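Local coordinates for pectinesterase inhibitor (PDB 1XG2) that inhibits plant pectin methylesterase by forming a complex with the enzyme, and may thereby help to regulate fruit ripening, at the interface of chains B and A. Residues are numbered along the deposited sequence; one frame, centred on the assembly and turned at random. Chains: chain A, Pectinesterase inhibitor; chain B, Pectinesterase 1.

The interface of chains B and A. Residues chain B 78, 80-81, 135, 137; chain A 70-71, 74, 77-78, 114, 118.
Packing at this enzyme–inhibitor interface centres on the ring of B:Phe80, presented by the short 3-10 helix 80-82 to the inhibitor helices 66-95 and 98-118. With CG anti to the backbone N (chi1 -177°), the side chain meets A:Asn78 tip to tip; the amide nitrogen ND2 of A:Asn78 lies over the ring centre, 3.4 Å above its plane, while the amide and ring planes are 50° apart. That rotation is probably steadied from within the helix, A:Asn78 ND2 donating to the carbonyl O of A:Thr74 at 2.8 Å, close to its own amide plane but from above the carbonyl plane. Methyls complete the packing: A:Thr74 CG2 sits 3.6 Å from B:Phe80 CB, and A:Thr114 CG2 approaches CD2, its side chain crossing that of B:Phe80 at about a right angle. An alanine here removes the ring that lies under the A:Asn78 amide and against A:Thr114 CG2, which would probably weaken the packing, leaving CB against A:Thr74 CG2.

Hydrogen bonding flanks the ring. B:Thr78 and A:Thr74 point tip to tip, their hydroxyl OG1 atoms 2.7 Å apart. The B:Thr78 hydroxyl also accepts from the backbone N of B:Arg81, and the A:Thr74 hydroxyl donates to A:Gly70 O in the carbonyl plane, which suggests a relay in which B:Thr78 donates to A:Thr74. Beyond the ring, the imidazole NE2 of B:His137 bonds A:Thr114 OG1 at 2.9 Å, noticeably bent (138° at H). Water 1 joins B:Phe80 N to A:Ser118 OG, 2.9 Å from the hydroxyl, which itself donates to A:Thr114 O.

Charge pairing is looser: B:Arg81 NE and A:Glu77 OE1 are 3.8 Å apart, with guanidinium and carboxylate planes steeply crossed, so the attraction is likely to be mainly electrostatic.

Together these contacts dock two helices of the inhibitor's four-helix bundle onto the pectinesterase beta-helix; B:Tyr135 and B:His137 closely follow the predicted catalytic B:Asp132 in sequence, consistent with obstruction of pectin access.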
# COMPACT_ATOMS: atom_id res chain seq x y z
N THR B 78 11.42 -2.33 12.00
CA THR B 78 10.51 -3.06 11.12
C THR B 78 10.49 -2.33 9.79
O THR B 78 10.80 -1.13 9.70
CB THR B 78 9.08 -3.14 11.67
OG1 THR B 78 8.51 -1.83 11.72
CG2 THR B 78 9.05 -3.65 13.11
N PHE B 80 7.79 -1.55 8.22
CA PHE B 80 6.72 -0.56 8.34
C PHE B 80 7.23 0.75 8.93
O PHE B 80 6.90 1.82 8.44
CB PHE B 80 5.57 -1.15 9.18
CG PHE B 80 4.37 -0.26 9.32
CD1 PHE B 80 4.21 0.55 10.44
CD2 PHE B 80 3.35 -0.27 8.38
CE1 PHE B 80 3.08 1.36 10.59
CE2 PHE B 80 2.22 0.52 8.51
CZ PHE B 80 2.08 1.34 9.62
N ARG B 81 8.07 0.66 9.96
CA ARG B 81 8.57 1.85 10.67
C ARG B 81 9.92 2.37 10.14
O ARG B 81 10.49 3.29 10.72
CB ARG B 81 8.68 1.57 12.17
CG ARG B 81 7.38 1.58 12.92
CD ARG B 81 7.56 1.38 14.43
NE ARG B 81 8.02 2.62 15.07
CZ ARG B 81 8.68 2.70 16.24
NH1 ARG B 81 8.98 1.61 16.95
NH2 ARG B 81 9.05 3.90 16.69
N TYR B 135 6.50 1.68 -0.12
CA TYR B 135 5.50 0.88 0.57
C TYR B 135 4.14 1.52 0.35
O TYR B 135 3.68 2.34 1.17
CB TYR B 135 5.84 0.84 2.07
CG TYR B 135 5.28 -0.31 2.88
CD1 TYR B 135 4.29 -1.15 2.39
CD2 TYR B 135 5.79 -0.57 4.15
CE1 TYR B 135 3.80 -2.21 3.15
CE2 TYR B 135 5.32 -1.62 4.91
CZ TYR B 135 4.34 -2.43 4.42
OH TYR B 135 3.90 -3.47 5.21
N HIS B 137 1.08 0.87 0.97
CA HIS B 137 0.63 -0.07 2.00
C HIS B 137 -0.84 -0.46 1.84
O HIS B 137 -1.19 -1.64 1.81
CB HIS B 137 0.89 0.54 3.38
CG HIS B 137 0.44 -0.32 4.52
ND1 HIS B 137 -0.88 -0.50 4.84
CD2 HIS B 137 1.15 -1.04 5.42
CE1 HIS B 137 -0.98 -1.33 5.86
NE2 HIS B 137 0.24 -1.67 6.24
N GLY A 70 9.88 -2.64 19.25
CA GLY A 70 9.66 -2.02 17.95
C GLY A 70 8.62 -2.78 17.13
O GLY A 70 7.87 -2.18 16.38
N ARG A 71 8.61 -4.11 17.26
CA ARG A 71 7.59 -4.94 16.61
C ARG A 71 6.21 -4.67 17.20
O ARG A 71 5.22 -4.46 16.46
CB ARG A 71 7.97 -6.41 16.68
CG ARG A 71 9.18 -6.72 15.84
CD ARG A 71 9.70 -8.14 15.98
NE ARG A 71 10.71 -8.38 14.96
CZ ARG A 71 11.02 -9.57 14.47
NH1 ARG A 71 11.93 -9.65 13.52
NH2 ARG A 71 10.45 -10.67 14.93
N THR A 74 4.92 -1.25 16.07
CA THR A 74 4.42 -1.34 14.70
C THR A 74 3.01 -1.94 14.71
O THR A 74 2.08 -1.43 14.07
CB THR A 74 5.39 -2.19 13.87
OG1 THR A 74 6.60 -1.46 13.62
CG2 THR A 74 4.85 -2.51 12.48
N GLU A 77 0.54 0.68 15.98
CA GLU A 77 0.22 1.70 14.98
C GLU A 77 -0.76 1.17 13.92
O GLU A 77 -1.71 1.84 13.53
CB GLU A 77 1.50 2.23 14.32
CG GLU A 77 2.33 3.08 15.27
CD GLU A 77 3.71 3.45 14.73
OE1 GLU A 77 4.51 4.03 15.52
OE2 GLU A 77 4.01 3.18 13.55
N ASN A 78 -0.53 -0.07 13.50
CA ASN A 78 -1.39 -0.73 12.54
C ASN A 78 -2.79 -0.98 13.06
O ASN A 78 -3.77 -0.78 12.34
CB ASN A 78 -0.77 -2.04 12.07
CG ASN A 78 0.23 -1.83 10.96
OD1 ASN A 78 -0.13 -1.79 9.78
ND2 ASN A 78 1.49 -1.70 11.32
N THR A 114 0.08 -6.84 8.72
CA THR A 114 1.33 -6.10 8.84
C THR A 114 1.98 -6.40 10.20
O THR A 114 3.20 -6.50 10.29
CB THR A 114 1.07 -4.61 8.69
OG1 THR A 114 0.52 -4.35 7.38
CG2 THR A 114 2.37 -3.83 8.74
N SER A 118 5.64 -8.29 10.55
CA SER A 118 6.70 -7.66 11.34
C SER A 118 7.42 -8.63 12.27
O SER A 118 8.48 -8.31 12.82
CB SER A 118 6.14 -6.50 12.17
OG SER A 118 5.57 -5.50 11.33
O HOH W 1 6.90 -4.30 9.02